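Local structure of aldehyde dehydrogenase (Listeria monocytogenes, 3K9D) at residues A[56-61]-A[68-73]; A[119-124]-A[145-150]. The protein probably catalyses oxidoreduction of aldehyde or oxo groups, with NAD or NADP as the electron acceptor. All coordinates share one frame; numbering follows the deposited sequence.

Interaction 1: residues A[56-61]-A[68-73]; sequences KMAHEE and QDKVIK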
ATOM      1  N   LYS A  56     -11.346 -12.644 -29.795  1.00 17.41           N
ATOM      2  CA  LYS A  56     -12.563 -13.328 -30.282  1.00 16.15           C
ATOM      3  C   LYS A  56     -13.205 -14.223 -29.224  1.00 16.31           C
ATOM      4  O   LYS A  56     -14.420 -14.196 -29.078  1.00 15.12           O
ATOM      5  CB  LYS A  56     -12.316 -14.125 -31.576  1.00 16.28           C
ATOM      6  CG  LYS A  56     -13.596 -14.589 -32.314  1.00 27.76           C
ATOM      7  CD  LYS A  56     -14.672 -13.488 -32.404  1.00 28.25           C
ATOM      8  CE  LYS A  56     -15.763 -13.847 -33.382  1.00 24.19           C
ATOM      9  NZ  LYS A  56     -17.110 -13.417 -32.936  1.00 31.13           N
ATOM     10  N   MET A  57     -12.394 -15.000 -28.494  1.00 14.67           N
ATOM     11  CA  MET A  57     -12.891 -15.809 -27.364  1.00 19.64           C
ATOM     12  C   MET A  57     -13.670 -14.953 -26.349  1.00 17.14           C
ATOM     13  O   MET A  57     -14.811 -15.274 -26.003  1.00 18.07           O
ATOM     14  CB  MET A  57     -11.756 -16.585 -26.662  1.00 17.74           C
ATOM     15  CG  MET A  57     -11.217 -17.778 -27.452  1.00 26.85           C
ATOM     16  SD  MET A  57      -9.974 -18.794 -26.607  1.00 13.46           S
ATOM     17  CE  MET A  57     -11.051 -19.910 -25.697  1.00 12.16           C
ATOM     18  N   ALA A  58     -13.067 -13.849 -25.919  1.00 19.00           N
ATOM     19  CA  ALA A  58     -13.663 -12.967 -24.911  1.00 20.14           C
ATOM     20  C   ALA A  58     -14.950 -12.308 -25.417  1.00 17.90           C
ATOM     21  O   ALA A  58     -15.928 -12.181 -24.666  1.00 17.63           O
ATOM     22  CB  ALA A  58     -12.654 -11.913 -24.463  1.00 12.41           C
ATOM     23  N   HIS A  59     -14.946 -11.926 -26.695  1.00 14.26           N
ATOM     24  CA  HIS A  59     -16.107 -11.326 -27.348  1.00 16.21           C
ATOM     25  C   HIS A  59     -17.267 -12.319 -27.426  1.00 17.07           C
ATOM     26  O   HIS A  59     -18.400 -11.966 -27.099  1.00 14.86           O
ATOM     27  CB  HIS A  59     -15.729 -10.793 -28.748  1.00 18.35           C
ATOM     28  CG  HIS A  59     -16.862 -10.139 -29.479  1.00 22.05           C
ATOM     29  ND1 HIS A  59     -17.368 -10.628 -30.664  1.00 21.90           N
ATOM     30  CD2 HIS A  59     -17.590  -9.036 -29.188  1.00 23.36           C
ATOM     31  CE1 HIS A  59     -18.363  -9.860 -31.067  1.00 23.16           C
ATOM     32  NE2 HIS A  59     -18.520  -8.889 -30.188  1.00 23.05           N
ATOM     33  N   GLU A  60     -16.977 -13.562 -27.825  1.00 18.96           N
ATOM     34  CA  GLU A  60     -18.001 -14.597 -27.949  1.00 23.31           C
ATOM     35  C   GLU A  60     -18.544 -15.053 -26.587  1.00 19.48           C
ATOM     36  O   GLU A  60     -19.748 -15.272 -26.431  1.00 20.24           O
ATOM     37  CB  GLU A  60     -17.468 -15.818 -28.711  1.00 24.78           C
ATOM     38  CG  GLU A  60     -17.146 -15.618 -30.198  1.00 31.49           C
ATOM     39  CD  GLU A  60     -16.368 -16.801 -30.798  1.00 38.89           C
ATOM     40  OE1 GLU A  60     -15.846 -17.633 -30.022  1.00 51.61           O
ATOM     41  OE2 GLU A  60     -16.275 -16.896 -32.043  1.00 45.64           O
ATOM     42  N   GLU A  61     -17.651 -15.230 -25.614  1.00 17.48           N
ATOM     43  CA  GLU A  61     -18.049 -15.738 -24.301  1.00 18.42           C
ATOM     44  C   GLU A  61     -18.861 -14.730 -23.495  1.00 22.22           C
ATOM     45  O   GLU A  61     -19.925 -15.062 -22.988  1.00 20.09           O
ATOM     46  CB  GLU A  61     -16.832 -16.164 -23.483  1.00 22.66           C
ATOM     47  CG  GLU A  61     -17.169 -17.153 -22.363  1.00 20.11           C
ATOM     48  CD  GLU A  61     -15.938 -17.590 -21.608  1.00 23.49           C
ATOM     49  OE1 GLU A  61     -14.835 -17.131 -21.970  1.00 18.72           O
ATOM     50  OE2 GLU A  61     -16.082 -18.385 -20.654  1.00 24.99           O
ATOM     51  N   GLN A  68     -12.506  -6.122 -32.944  1.00 14.08           N
ATOM     52  CA  GLN A  68     -11.392  -5.222 -33.316  1.00  9.51           C
ATOM     53  C   GLN A  68     -10.760  -4.498 -32.117  1.00 21.19           C
ATOM     54  O   GLN A  68      -9.539  -4.495 -31.964  1.00 22.29           O
ATOM     55  CB  GLN A  68     -11.862  -4.190 -34.357  1.00 19.24           C
ATOM     56  CG  GLN A  68     -10.720  -3.349 -34.986  1.00 32.93           C
ATOM     57  CD  GLN A  68     -11.188  -2.363 -36.059  1.00 36.79           C
ATOM     58  OE1 GLN A  68     -12.315  -2.443 -36.562  1.00 40.54           O
ATOM     59  NE2 GLN A  68     -10.311  -1.427 -36.419  1.00 32.21           N
ATOM     60  N   ASP A  69     -11.604  -3.894 -31.280  1.00 19.65           N
ATOM     61  CA  ASP A  69     -11.152  -3.141 -30.109  1.00 19.29           C
ATOM     62  C   ASP A  69     -10.447  -3.984 -29.040  1.00 19.01           C
ATOM     63  O   ASP A  69      -9.468  -3.530 -28.446  1.00 20.03           O
ATOM     64  CB  ASP A  69     -12.314  -2.340 -29.509  1.00 13.59           C
ATOM     65  CG  ASP A  69     -12.771  -1.172 -30.422  1.00 15.75           C
ATOM     66  OD1 ASP A  69     -12.075  -0.834 -31.405  1.00 22.30           O
ATOM     67  OD2 ASP A  69     -13.819  -0.584 -30.137  1.00 15.89           O
ATOM     68  N   LYS A  70     -10.946  -5.198 -28.806  1.00 13.78           N
ATOM     69  CA  LYS A  70     -10.306  -6.157 -27.890  1.00 23.14           C
ATOM     70  C   LYS A  70      -8.939  -6.654 -28.387  1.00 21.01           C
ATOM     71  O   LYS A  70      -8.090  -7.034 -27.576  1.00 18.46           O
ATOM     72  CB  LYS A  70     -11.228  -7.354 -27.633  1.00 20.85           C
ATOM     73  CG  LYS A  70     -12.157  -7.210 -26.447  1.00 14.12           C
ATOM     74  CD  LYS A  70     -13.451  -7.982 -26.670  1.00 16.54           C
ATOM     75  CE  LYS A  70     -14.078  -8.429 -25.349  1.00 12.94           C
ATOM     76  NZ  LYS A  70     -14.174  -7.294 -24.348  1.00 22.42           N
ATOM     77  N   VAL A  71      -8.733  -6.663 -29.711  1.00 18.49           N
ATOM     78  CA  VAL A  71      -7.414  -6.986 -30.295  1.00 21.68           C
ATOM     79  C   VAL A  71      -6.404  -5.901 -29.911  1.00 11.11           C
ATOM     80  O   VAL A  71      -5.301  -6.209 -29.467  1.00 18.10           O
ATOM     81  CB  VAL A  71      -7.450  -7.199 -31.843  1.00 23.81           C
ATOM     82  CG1 VAL A  71      -6.040  -7.366 -32.430  1.00 28.12           C
ATOM     83  CG2 VAL A  71      -8.289  -8.393 -32.221  1.00 21.96           C
ATOM     84  N   ILE A  72      -6.796  -4.639 -30.060  1.00 18.31           N
ATOM     85  CA  ILE A  72      -5.996  -3.483 -29.619  1.00 17.93           C
ATOM     86  C   ILE A  72      -5.646  -3.548 -28.109  1.00 14.85           C
ATOM     87  O   ILE A  72      -4.514  -3.245 -27.710  1.00 15.38           O
ATOM     88  CB  ILE A  72      -6.716  -2.144 -29.985  1.00 21.10           C
ATOM     89  CG1 ILE A  72      -6.804  -1.977 -31.513  1.00 17.40           C
ATOM     90  CG2 ILE A  72      -6.010  -0.924 -29.390  1.00 17.97           C
ATOM     91  CD1 ILE A  72      -7.922  -1.050 -31.952  1.00 20.40           C
ATOM     92  N   LYS A  73      -6.603  -3.990 -27.295  1.00 15.67           N
ATOM     93  CA  LYS A  73      -6.398  -4.111 -25.837  1.00 17.75           C
ATOM     94  C   LYS A  73      -5.401  -5.208 -25.537  1.00 20.59           C
ATOM     95  O   LYS A  73      -4.606  -5.105 -24.600  1.00 21.83           O
ATOM     96  CB  LYS A  73      -7.710  -4.415 -25.136  1.00 20.60           C
ATOM     97  CG  LYS A  73      -8.683  -3.260 -25.128  1.00 21.76           C
ATOM     98  CD  LYS A  73     -10.092  -3.744 -24.865  1.00 32.00           C
ATOM     99  CE  LYS A  73     -10.275  -4.128 -23.426  1.00 27.39           C
ATOM    100  NZ  LYS A  73     -11.684  -4.473 -23.114  1.00 25.69           N
TER
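K70 runs almost straight through chi2 and chi3 (150° and 152°), which carries CD and CE over to A58 and H59, and the bend at chi4 (49°) then sets the direction of NZ. The aliphatic part does the touching. K70 CE sits 3.8 Å from the backbone N of H59 and 3.9 Å from the methyl CB of A58, while K70 CD comes alongside H59 CB at 4.2 Å. The contact holds together two consecutive helices of the aldehyde dehydrogenase fold, 51-62 and 67-85, joined by a short loop; the CA atoms of H59 and K70 are 7.8 Å apart, so a long lysine chain bridges the gap. Its ammonium goes on to D246, in the loop after helix 232-243, and forms a salt bridge there. D246 OD2 takes a second salt bridge from NZ of K73, about one helical turn along from K70. On the other helix, K56 NZ lies at the edge of the H59 imidazole, in the ring plane. That ammonium also forms a long salt bridge with E60, at 3.7 Å between K56 NZ and E60 OE2.

Interaction 2: residues A[119-124]-A[145-150]; sequences TNPTST and PNALKA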
ATOM      1  N   THR A 119     -15.027  -7.723 -18.216  1.00 22.57           N
ATOM      2  CA  THR A 119     -15.028  -6.573 -19.126  1.00 21.77           C
ATOM      3  C   THR A 119     -13.719  -6.465 -19.919  1.00 25.08           C
ATOM      4  O   THR A 119     -13.743  -6.255 -21.133  1.00 19.85           O
ATOM      5  CB  THR A 119     -15.339  -5.252 -18.371  1.00 24.82           C
ATOM      6  OG1 THR A 119     -14.403  -5.073 -17.300  1.00 25.15           O
ATOM      7  CG2 THR A 119     -16.764  -5.282 -17.798  1.00 21.86           C
ATOM      8  N   ASN A 120     -12.583  -6.643 -19.237  1.00 23.05           N
ATOM      9  CA  ASN A 120     -11.264  -6.610 -19.891  1.00 15.66           C
ATOM     10  C   ASN A 120     -10.440  -7.898 -19.670  1.00 24.04           C
ATOM     11  O   ASN A 120      -9.279  -7.811 -19.273  1.00 23.12           O
ATOM     12  CB  ASN A 120     -10.448  -5.377 -19.421  1.00 11.97           C
ATOM     13  CG  ASN A 120     -11.196  -4.042 -19.587  1.00 19.86           C
ATOM     14  OD1 ASN A 120     -11.823  -3.786 -20.607  1.00 26.62           O
ATOM     15  ND2 ASN A 120     -11.074  -3.165 -18.586  1.00 20.53           N
ATOM     16  N   PRO A 121     -11.000  -9.090 -19.991  1.00 20.12           N
ATOM     17  CA  PRO A 121     -10.483 -10.331 -19.373  1.00 20.30           C
ATOM     18  C   PRO A 121      -9.125 -10.860 -19.826  1.00 20.95           C
ATOM     19  O   PRO A 121      -8.306 -11.205 -18.980  1.00 19.53           O
ATOM     20  CB  PRO A 121     -11.569 -11.363 -19.675  1.00 22.40           C
ATOM     21  CG  PRO A 121     -12.272 -10.849 -20.898  1.00 17.70           C
ATOM     22  CD  PRO A 121     -12.085  -9.365 -20.958  1.00 30.32           C
ATOM     23  N   THR A 122      -8.883 -10.914 -21.132  1.00 19.15           N
ATOM     24  CA  THR A 122      -7.642 -11.464 -21.666  1.00 20.57           C
ATOM     25  C   THR A 122      -6.504 -10.458 -21.556  1.00 22.05           C
ATOM     26  O   THR A 122      -5.383 -10.826 -21.207  1.00 20.37           O
ATOM     27  CB  THR A 122      -7.803 -11.946 -23.136  1.00 22.96           C
ATOM     28  OG1 THR A 122      -8.200 -10.843 -23.964  1.00 18.20           O
ATOM     29  CG2 THR A 122      -8.850 -13.047 -23.209  1.00 21.80           C
ATOM     30  N   SER A 123      -6.811  -9.195 -21.839  1.00 17.84           N
ATOM     31  CA  SER A 123      -5.850  -8.093 -21.734  1.00 16.67           C
ATOM     32  C   SER A 123      -5.355  -7.883 -20.288  1.00 17.90           C
ATOM     33  O   SER A 123      -4.180  -7.585 -20.053  1.00 15.53           O
ATOM     34  CB  SER A 123      -6.437  -6.790 -22.302  1.00 17.97           C
ATOM     35  OG  SER A 123      -7.694  -6.468 -21.719  1.00 18.99           O
ATOM     36  N   THR A 124      -6.246  -8.061 -19.324  1.00 13.21           N
ATOM     37  CA  THR A 124      -5.868  -7.907 -17.911  1.00 16.74           C
ATOM     38  C   THR A 124      -4.931  -9.041 -17.448  1.00 19.22           C
ATOM     39  O   THR A 124      -3.939  -8.781 -16.750  1.00 20.51           O
ATOM     40  CB  THR A 124      -7.108  -7.759 -16.972  1.00 15.26           C
ATOM     41  OG1 THR A 124      -7.938  -6.677 -17.424  1.00 12.77           O
ATOM     42  CG2 THR A 124      -6.686  -7.463 -15.545  1.00 17.99           C
ATOM     43  N   PRO A 145     -16.690 -15.637 -13.899  1.00 20.95           N
ATOM     44  CA  PRO A 145     -17.275 -16.857 -14.466  1.00 10.81           C
ATOM     45  C   PRO A 145     -17.809 -16.696 -15.895  1.00 19.96           C
ATOM     46  O   PRO A 145     -17.838 -17.673 -16.647  1.00 21.58           O
ATOM     47  CB  PRO A 145     -18.416 -17.198 -13.493  1.00 27.39           C
ATOM     48  CG  PRO A 145     -18.706 -15.942 -12.766  1.00 20.58           C
ATOM     49  CD  PRO A 145     -17.400 -15.215 -12.675  1.00 18.47           C
ATOM     50  N   ASN A 146     -18.167 -15.466 -16.269  1.00 22.70           N
ATOM     51  CA  ASN A 146     -18.611 -15.154 -17.630  1.00 29.11           C
ATOM     52  C   ASN A 146     -17.493 -15.047 -18.664  1.00 21.12           C
ATOM     53  O   ASN A 146     -17.758 -14.881 -19.856  1.00 21.31           O
ATOM     54  CB  ASN A 146     -19.480 -13.896 -17.629  1.00 16.59           C
ATOM     55  CG  ASN A 146     -20.787 -14.109 -16.901  1.00 25.76           C
ATOM     56  OD1 ASN A 146     -21.221 -15.247 -16.705  1.00 34.34           O
ATOM     57  ND2 ASN A 146     -21.424 -13.022 -16.500  1.00 18.36           N
ATOM     58  N   ALA A 147     -16.249 -15.156 -18.208  1.00 19.39           N
ATOM     59  CA  ALA A 147     -15.093 -15.106 -19.097  1.00 16.41           C
ATOM     60  C   ALA A 147     -14.117 -16.250 -18.827  1.00 13.86           C
ATOM     61  O   ALA A 147     -12.949 -16.158 -19.199  1.00 16.72           O
ATOM     62  CB  ALA A 147     -14.388 -13.758 -18.974  1.00 16.84           C
ATOM     63  N   LEU A 148     -14.604 -17.323 -18.199  1.00 17.09           N
ATOM     64  CA  LEU A 148     -13.752 -18.421 -17.719  1.00 16.39           C
ATOM     65  C   LEU A 148     -12.856 -19.013 -18.810  1.00 19.95           C
ATOM     66  O   LEU A 148     -11.636 -19.054 -18.651  1.00 20.41           O
ATOM     67  CB  LEU A 148     -14.596 -19.521 -17.057  1.00 22.07           C
ATOM     68  CG  LEU A 148     -13.901 -20.793 -16.534  1.00 20.19           C
ATOM     69  CD1 LEU A 148     -12.941 -20.459 -15.410  1.00 18.57           C
ATOM     70  CD2 LEU A 148     -14.925 -21.805 -16.047  1.00 19.11           C
ATOM     71  N   LYS A 149     -13.471 -19.421 -19.919  1.00 16.77           N
ATOM     72  CA  LYS A 149     -12.787 -20.095 -21.016  1.00 17.90           C
ATOM     73  C   LYS A 149     -11.678 -19.258 -21.668  1.00 12.71           C
ATOM     74  O   LYS A 149     -10.580 -19.761 -21.920  1.00 14.98           O
ATOM     75  CB  LYS A 149     -13.811 -20.552 -22.057  1.00 18.01           C
ATOM     76  CG  LYS A 149     -14.535 -21.854 -21.690  1.00 20.58           C
ATOM     77  CD  LYS A 149     -15.859 -21.958 -22.442  1.00 28.09           C
ATOM     78  CE  LYS A 149     -16.182 -23.387 -22.836  1.00 35.02           C
ATOM     79  NZ  LYS A 149     -17.465 -23.437 -23.592  1.00 36.40           N
ATOM     80  N   ALA A 150     -11.974 -17.989 -21.912  1.00 14.06           N
ATOM     81  CA  ALA A 150     -11.034 -17.040 -22.510  1.00 15.59           C
ATOM     82  C   ALA A 150      -9.851 -16.748 -21.588  1.00 17.63           C
ATOM     83  O   ALA A 150      -8.703 -16.644 -22.040  1.00 15.72           O
ATOM     84  CB  ALA A 150     -11.767 -15.744 -22.879  1.00 16.94           C
TER
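Helices 121-134 and 148-164 start side by side, with the CA atoms of P121 and A147 6.6 Å apart and those of T122 and A150 the same. Two pairs of small side chains fill the gap. The methyl of A147 meets the CB-CG side of the P121 ring, CB of A147 lying 3.8 Å from P121 CB and 4.1 Å from P121 CG. The next residue, T122, reaches A150, about a turn on from A147: T122 CG2 lies 4.0 Å from A150 CB and 3.8 Å from A150 O. T122 stands with chi1 at 60°, which puts its methyl beside its own backbone N and facing A150, while OG1 turns to N74 on helix 67-85. Each helix follows a strand of the mixed sheet: 102-116 leads into 121-134, and the parallel strand 138-143 into 148-164, so the contact joins successive helices of a beta-alpha-beta-alpha run, consistent with the Rossmann-like coenzyme domain of aldehyde dehydrogenases. In the first turn of 121-134, N120 O accepts T124 N at 3.0 Å and T124 OG1 at 2.6 Å, from opposite faces of its carbonyl plane. No hydrogen bond crosses between the two helix starts. T122 OG1 bonds N74 OD1 and A150 O bonds T154 OG1, so the helices meet through buried van der Waals packing, mostly methyl and ring carbons, with one methyl resting against a carbonyl oxygen.

From the N terminus, interaction 1 comes first, bringing the start of helix 67-85 against the end of helix 51-62 across a short loop. Interaction 2 closes a longer loop, through helix 121-134 and strand 138-143 to the start of helix 148-164. The two are in series, neither nesting nor crossing, yet their centres are only 10 Å apart. Both segments of interaction 1 touch interaction 2: E61 carries its carboxylate to the backbone N atoms of K149 and A150 at the start of helix 148-164, and K73 NZ bonds N120 OD1 just before helix 121-134. The early helix pair is thus tied to the starts of helices 121-134 and 148-164, each of which follows a strand of the mixed sheet.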